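Long-range contacts in succinoglycan biosynthesis protein (Bacillus cereus ATCC 14579, PDB 3B55), which binds calcium and is probably an erythromycin esterase-like hydrolase, its substrate not established: residues 398-406 with 417-425; 305-313 with 335-343. The protein carries 1 engineered substitution. One frame throughout, in Å; residues are numbered along the deposited sequence.

Contact 1 of 2, residues 398-406 with 417-425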
# COMPACT_ATOMS: atom_id res chain seq x y z
N LEU A 398 -21.84 2.74 12.67
CA LEU A 398 -20.72 2.47 11.77
C LEU A 398 -20.87 3.18 10.43
O LEU A 398 -19.90 3.37 9.69
CB LEU A 398 -20.57 0.96 11.52
CG LEU A 398 -19.90 0.10 12.59
CD1 LEU A 398 -19.94 -1.36 12.17
CD2 LEU A 398 -18.46 0.55 12.79
N ASN A 399 -22.10 3.59 10.10
CA ASN A 399 -22.33 4.28 8.83
C ASN A 399 -22.43 5.79 8.97
O ASN A 399 -22.83 6.48 8.04
CB ASN A 399 -23.59 3.73 8.15
CG ASN A 399 -23.30 2.52 7.29
OD1 ASN A 399 -23.02 1.43 7.79
ND2 ASN A 399 -23.33 2.71 5.97
N GLU A 400 -22.06 6.29 10.14
CA GLU A 400 -22.07 7.71 10.39
C GLU A 400 -20.63 8.19 10.51
O GLU A 400 -19.74 7.40 10.82
CB GLU A 400 -22.83 8.01 11.68
CG GLU A 400 -24.33 7.87 11.57
CD GLU A 400 -25.00 7.91 12.92
OE1 GLU A 400 -24.30 8.17 13.92
OE2 GLU A 400 -26.23 7.69 12.98
N GLN A 401 -20.41 9.47 10.26
CA GLN A 401 -19.07 10.04 10.35
C GLN A 401 -18.66 10.30 11.80
O GLN A 401 -19.37 10.98 12.54
CB GLN A 401 -19.01 11.36 9.58
CG GLN A 401 -19.00 11.19 8.07
CD GLN A 401 -17.74 11.77 7.45
OE1 GLN A 401 -16.89 11.03 6.95
NE2 GLN A 401 -17.60 13.09 7.50
N HIS A 402 -17.52 9.74 12.20
CA HIS A 402 -17.00 9.90 13.56
C HIS A 402 -15.49 10.07 13.47
O HIS A 402 -14.86 9.63 12.52
CB HIS A 402 -17.36 8.69 14.42
CG HIS A 402 -18.83 8.52 14.65
ND1 HIS A 402 -19.57 9.39 15.42
CD2 HIS A 402 -19.71 7.61 14.16
CE1 HIS A 402 -20.84 9.02 15.40
NE2 HIS A 402 -20.95 7.95 14.64
N PRO A 403 -14.89 10.73 14.47
CA PRO A 403 -13.44 10.96 14.49
C PRO A 403 -12.62 9.69 14.63
O PRO A 403 -13.01 8.74 15.32
CB PRO A 403 -13.26 11.88 15.69
CG PRO A 403 -14.59 12.58 15.80
CD PRO A 403 -15.54 11.45 15.57
N ILE A 404 -11.46 9.67 13.98
CA ILE A 404 -10.57 8.53 14.06
C ILE A 404 -9.15 9.01 13.86
O ILE A 404 -8.90 9.94 13.09
CB ILE A 404 -10.86 7.47 12.98
CG1 ILE A 404 -9.98 6.24 13.23
CG2 ILE A 404 -10.59 8.05 11.59
CD1 ILE A 404 -10.39 4.98 12.46
N PHE A 405 -8.23 8.38 14.57
CA PHE A 405 -6.81 8.69 14.49
C PHE A 405 -6.41 8.69 13.00
O PHE A 405 -6.69 7.75 12.28
CB PHE A 405 -6.05 7.62 15.29
CG PHE A 405 -4.57 7.62 15.07
CD1 PHE A 405 -3.78 8.68 15.53
CD2 PHE A 405 -3.96 6.55 14.44
CE1 PHE A 405 -2.40 8.65 15.36
CE2 PHE A 405 -2.58 6.51 14.26
CZ PHE A 405 -1.80 7.56 14.72
N ALA A 406 -5.75 9.76 12.55
CA ALA A 406 -5.35 9.87 11.14
C ALA A 406 -4.08 9.12 10.79
O ALA A 406 -3.98 8.52 9.71
CB ALA A 406 -5.22 11.34 10.76
N LYS A 417 -4.51 15.46 13.41
CA LYS A 417 -4.17 14.22 14.08
C LYS A 417 -5.34 13.23 13.99
O LYS A 417 -5.15 12.02 14.17
CB LYS A 417 -3.78 14.43 15.54
CG LYS A 417 -2.99 13.24 16.10
CD LYS A 417 -2.65 13.35 17.57
CE LYS A 417 -1.62 14.44 17.84
NZ LYS A 417 -0.38 14.22 17.05
N THR A 418 -6.53 13.74 13.72
CA THR A 418 -7.71 12.90 13.56
C THR A 418 -8.49 13.40 12.35
O THR A 418 -8.32 14.54 11.91
CB THR A 418 -8.66 12.94 14.80
OG1 THR A 418 -9.38 14.18 14.82
CG2 THR A 418 -7.86 12.79 16.09
N VAL A 419 -9.35 12.54 11.81
CA VAL A 419 -10.17 12.88 10.66
C VAL A 419 -11.52 12.19 10.84
O VAL A 419 -11.61 11.21 11.57
CB VAL A 419 -9.54 12.40 9.32
CG1 VAL A 419 -8.22 13.11 9.08
CG2 VAL A 419 -9.34 10.89 9.35
N ASP A 420 -12.56 12.71 10.20
CA ASP A 420 -13.88 12.09 10.29
C ASP A 420 -13.97 10.99 9.26
O ASP A 420 -13.39 11.09 8.18
CB ASP A 420 -14.98 13.12 10.03
CG ASP A 420 -15.40 13.86 11.29
OD1 ASP A 420 -16.29 14.74 11.18
OD2 ASP A 420 -14.85 13.55 12.38
N ILE A 421 -14.71 9.93 9.57
CA ILE A 421 -14.82 8.82 8.65
C ILE A 421 -15.98 7.94 9.06
O ILE A 421 -16.37 7.93 10.23
CB ILE A 421 -13.51 7.97 8.65
CG1 ILE A 421 -13.54 6.94 7.51
CG2 ILE A 421 -13.38 7.20 9.98
CD1 ILE A 421 -12.30 6.07 7.48
N SER A 422 -16.52 7.20 8.10
CA SER A 422 -17.61 6.26 8.34
C SER A 422 -16.90 4.90 8.27
O SER A 422 -16.61 4.39 7.19
CB SER A 422 -18.66 6.35 7.24
OG SER A 422 -19.18 7.66 7.20
N LEU A 423 -16.61 4.34 9.44
CA LEU A 423 -15.89 3.08 9.50
C LEU A 423 -16.52 1.96 8.69
O LEU A 423 -15.81 1.23 7.99
CB LEU A 423 -15.74 2.64 10.96
CG LEU A 423 -14.55 1.70 11.20
CD1 LEU A 423 -13.25 2.40 10.81
CD2 LEU A 423 -14.52 1.31 12.67
N GLY A 424 -17.84 1.82 8.78
CA GLY A 424 -18.53 0.79 8.04
C GLY A 424 -18.42 0.95 6.53
O GLY A 424 -18.51 -0.03 5.80
N LYS A 425 -18.24 2.17 6.06
CA LYS A 425 -18.12 2.40 4.62
C LYS A 425 -16.68 2.28 4.14
O LYS A 425 -16.43 1.84 3.02
CB LYS A 425 -18.69 3.77 4.25
CG LYS A 425 -20.16 3.94 4.63
CD LYS A 425 -20.75 5.24 4.09
CE LYS A 425 -22.17 5.42 4.61
NZ LYS A 425 -22.94 6.47 3.88
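Ile404 turns its CG2 methyl toward Val419 and Ile421, with Ile404 CG2 3.8 Å from Val419 CG2. The CG2 methyls of Ile404 and Ile421 are modelled closer than usual for two carbons, so their exact spacing is doubtful. The two isoleucines share one torsional choice: each has CG1 anti to the backbone N (chi1 -174° in Ile404, -170° in Ile421), which brings the CG2 branches together across the strands. Here His402, Ile404, Val419 and Ile421 turn their side chains to one face of a two-stranded antiparallel sheet, whereas Pro403 and Asp420 lie on the other. There the pyrrolidine ring and the carboxylate run side by side, with Pro403 CG 3.6 Å from Asp420 OD2.

The register follows from the backbone. His402 with Ile421 and Ile404 with Val419 are hydrogen-bonded pairs, each closed by two N-H to O bonds; His402 N to Ile421 O measures 2.9 Å and is nearly straight at 168°. One more bond, Ala406 N to Lys417 O at 2.8 Å, extends the ladder. CA-H...O contacts, such as Pro403 CA to Val419 O, fill in between. Beyond the strands, Leu398 O receives Gly424 N at 2.7 Å, tying the first turn of helix 423-426 to Leu398, while Leu398 CD2 packs 3.9 Å from Leu423 CB.

The two strands therefore form a beta hairpin with a long connection, separate from the eight-stranded mixed sheet. Helix 371-376 packs against its apolar side: Tyr371 and Asn372 touch Ile404, and Phe375 touches Leu423. Tyr371 also hydrogen-bonds through its hydroxyl to Ile421 O and Leu423 N. Strand 418-421 then leads through helix 423-426 into strand 429-433 of the main sheet.

Contact 2 of 2, residues 305-313 with 335-343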
# COMPACT_ATOMS: atom_id res chain seq x y z
N GLY A 305 -0.61 -1.15 2.56
CA GLY A 305 -0.34 0.28 2.63
C GLY A 305 -1.05 0.95 3.80
O GLY A 305 -1.60 0.29 4.68
N HIS A 306 -1.05 2.28 3.81
CA HIS A 306 -1.68 3.06 4.88
C HIS A 306 -3.22 2.94 4.80
O HIS A 306 -3.78 2.75 3.71
CB HIS A 306 -1.25 4.52 4.75
CG HIS A 306 -1.63 5.39 5.90
ND1 HIS A 306 -2.93 5.79 6.14
CD2 HIS A 306 -0.88 5.94 6.89
CE1 HIS A 306 -2.96 6.55 7.22
NE2 HIS A 306 -1.73 6.66 7.69
N ASN A 307 -3.88 3.02 5.95
CA ASN A 307 -5.35 2.95 6.00
C ASN A 307 -5.99 3.89 4.98
O ASN A 307 -7.00 3.55 4.35
CB ASN A 307 -5.87 3.33 7.39
CG ASN A 307 -5.91 2.15 8.36
OD1 ASN A 307 -6.23 2.32 9.54
ND2 ASN A 307 -5.60 0.96 7.87
N GLY A 308 -5.39 5.06 4.82
CA GLY A 308 -5.92 6.04 3.88
C GLY A 308 -5.84 5.68 2.41
O GLY A 308 -6.57 6.25 1.59
N HIS A 309 -4.96 4.74 2.06
CA HIS A 309 -4.82 4.35 0.66
C HIS A 309 -5.57 3.07 0.28
O HIS A 309 -5.67 2.75 -0.91
CB HIS A 309 -3.34 4.23 0.29
CG HIS A 309 -2.59 5.53 0.33
ND1 HIS A 309 -2.96 6.62 -0.43
CD2 HIS A 309 -1.49 5.91 1.03
CE1 HIS A 309 -2.12 7.62 -0.20
NE2 HIS A 309 -1.22 7.21 0.68
N VAL A 310 -6.10 2.35 1.27
CA VAL A 310 -6.85 1.13 0.99
C VAL A 310 -8.32 1.22 1.43
O VAL A 310 -9.11 0.33 1.11
CB VAL A 310 -6.23 -0.13 1.67
CG1 VAL A 310 -4.84 -0.40 1.11
CG2 VAL A 310 -6.18 0.04 3.18
N SER A 311 -8.67 2.27 2.16
CA SER A 311 -10.05 2.43 2.61
C SER A 311 -10.94 2.64 1.39
O SER A 311 -10.49 3.13 0.36
CB SER A 311 -10.18 3.61 3.58
OG SER A 311 -9.60 4.79 3.05
N LYS A 312 -12.21 2.24 1.50
CA LYS A 312 -13.11 2.39 0.36
C LYS A 312 -13.68 3.80 0.26
O LYS A 312 -14.37 4.13 -0.70
CB LYS A 312 -14.24 1.36 0.44
CG LYS A 312 -13.79 -0.09 0.31
CD LYS A 312 -14.98 -1.04 0.43
CE LYS A 312 -14.57 -2.50 0.48
NZ LYS A 312 -14.14 -3.05 -0.83
N THR A 313 -13.39 4.62 1.27
CA THR A 313 -13.84 6.00 1.27
C THR A 313 -12.60 6.84 1.52
O THR A 313 -11.59 6.31 1.99
CB THR A 313 -14.88 6.28 2.37
OG1 THR A 313 -14.33 5.95 3.65
CG2 THR A 313 -16.14 5.46 2.12
N ARG A 335 -15.18 -7.87 -5.36
CA ARG A 335 -13.94 -8.60 -5.55
C ARG A 335 -12.78 -8.00 -4.76
O ARG A 335 -11.73 -8.62 -4.62
CB ARG A 335 -13.58 -8.72 -7.03
CG ARG A 335 -14.47 -9.73 -7.77
CD ARG A 335 -13.76 -10.28 -9.00
NE ARG A 335 -13.55 -9.24 -10.00
CZ ARG A 335 -12.45 -9.13 -10.73
NH1 ARG A 335 -11.45 -10.00 -10.57
NH2 ARG A 335 -12.34 -8.15 -11.62
N TYR A 336 -12.98 -6.78 -4.25
CA TYR A 336 -11.97 -6.11 -3.44
C TYR A 336 -12.46 -6.10 -2.00
O TYR A 336 -13.57 -5.64 -1.73
CB TYR A 336 -11.77 -4.67 -3.90
CG TYR A 336 -10.83 -3.86 -3.02
CD1 TYR A 336 -9.54 -4.29 -2.76
CD2 TYR A 336 -11.24 -2.65 -2.46
CE1 TYR A 336 -8.67 -3.56 -1.97
CE2 TYR A 336 -10.38 -1.90 -1.65
CZ TYR A 336 -9.10 -2.36 -1.42
OH TYR A 336 -8.23 -1.64 -0.64
N VAL A 337 -11.66 -6.63 -1.09
CA VAL A 337 -12.01 -6.65 0.33
C VAL A 337 -11.01 -5.72 1.00
O VAL A 337 -9.81 -5.80 0.74
CB VAL A 337 -11.89 -8.06 0.95
CG1 VAL A 337 -11.97 -7.96 2.46
CG2 VAL A 337 -13.02 -8.94 0.44
N SER A 338 -11.51 -4.83 1.85
CA SER A 338 -10.64 -3.88 2.52
C SER A 338 -10.56 -4.12 4.02
O SER A 338 -11.56 -4.07 4.73
CB SER A 338 -11.13 -2.45 2.25
OG SER A 338 -10.37 -1.49 2.96
N ILE A 339 -9.35 -4.38 4.49
CA ILE A 339 -9.11 -4.61 5.91
C ILE A 339 -8.30 -3.46 6.47
O ILE A 339 -7.25 -3.11 5.93
CB ILE A 339 -8.32 -5.91 6.14
CG1 ILE A 339 -9.13 -7.11 5.64
CG2 ILE A 339 -8.00 -6.06 7.62
CD1 ILE A 339 -8.40 -8.43 5.70
N GLY A 340 -8.79 -2.85 7.54
CA GLY A 340 -8.06 -1.75 8.14
C GLY A 340 -7.68 -2.07 9.57
O GLY A 340 -8.31 -2.91 10.20
N THR A 341 -6.63 -1.42 10.07
CA THR A 341 -6.19 -1.64 11.45
C THR A 341 -6.50 -0.38 12.24
O THR A 341 -6.59 0.71 11.67
CB THR A 341 -4.66 -1.92 11.54
OG1 THR A 341 -3.94 -1.02 10.69
CG2 THR A 341 -4.37 -3.36 11.15
N SER A 342 -6.70 -0.54 13.54
CA SER A 342 -7.01 0.60 14.38
C SER A 342 -6.31 0.47 15.73
O SER A 342 -6.03 -0.63 16.20
CB SER A 342 -8.52 0.72 14.57
OG SER A 342 -8.87 2.01 15.06
N VAL A 343 -6.02 1.61 16.34
CA VAL A 343 -5.31 1.61 17.60
C VAL A 343 -6.09 2.29 18.72
O VAL A 343 -7.21 2.74 18.53
CB VAL A 343 -3.96 2.32 17.42
CG1 VAL A 343 -3.08 1.52 16.46
CG2 VAL A 343 -4.19 3.72 16.88
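Tyr336 and Ser338 reach from the same side of strand 336-343 to a single acceptor, the carbonyl oxygen of Val310, but they approach it differently. Tyr336 OH, 2.8 Å from Val310 O, lies in the carbonyl plane on a lone pair, with a C=O...O angle of 118°. Ser338 OG, 2.9 Å from the same Val310 O, instead stands above that plane, 49° out of it. The first torsions explain the convergence: in both residues the side chain leaves anti to the backbone N, and their alternate positions on the strand turn both toward residues 307-312. Tyr336 OH also abuts Val310 CB at 3.4 Å, the two side chains meeting at about a right angle.

Lys312 runs past Tyr336 in the opposite direction. Its chain is extended as far as CE and bends at chi4, which delivers Lys312 NZ to Tyr336 O at 2.8 Å, above the plane of that carbonyl. On the way, Lys312 CE packs 3.9 Å from Ser338 CB. Asp428 adds a long, weak ion pair to Lys312 NZ and also accepts from Ser338 N.

Farther along the strand, the Asn307 amide comes close to the backbone of Gly340 and Thr341, with Asn307 CG 3.7 Å from Thr341 O; which way round the amide sits is doubtful. The hydroxyl of Thr341 turns elsewhere, to Gly81 and Ala83.

In chemical terms, two hydroxyl donors and one ammonium group pin residues 310-312, at the end of the short helical turn after strand 301-306, to strand 336-343 in a buried setting, satisfying the carbonyls of Val310 and Tyr336. The charge on Lys312 is probably moderated by Asp428. The turn is capped at its start by His306, whose ND1 accepts from Gly308 N and whose backbone N donates to the calcium ligand Glu113.

Contact 2 closes before contact 1 opens, so the two follow in series along the chain, their centres about 12 Å apart, both within the erythromycin esterase-like domain. Contact 2 joins the turn after strand 301-306 to strand 336-344, across the intervening strand 77-82; contact 1 is a peripheral hairpin about 20 Å from the chain centre. They touch directly: Ala406 O packs 3.3 Å from His306 CE1. Helix 423-426, whose start belongs to contact 1, also packs on contact 2 through Ser311 and Thr313. The side chain of Phe405 is about 9 Å from that of His85, and that of Asn307 about 9 Å from the calcium ion: both contacts lie beside the site without binding the metal.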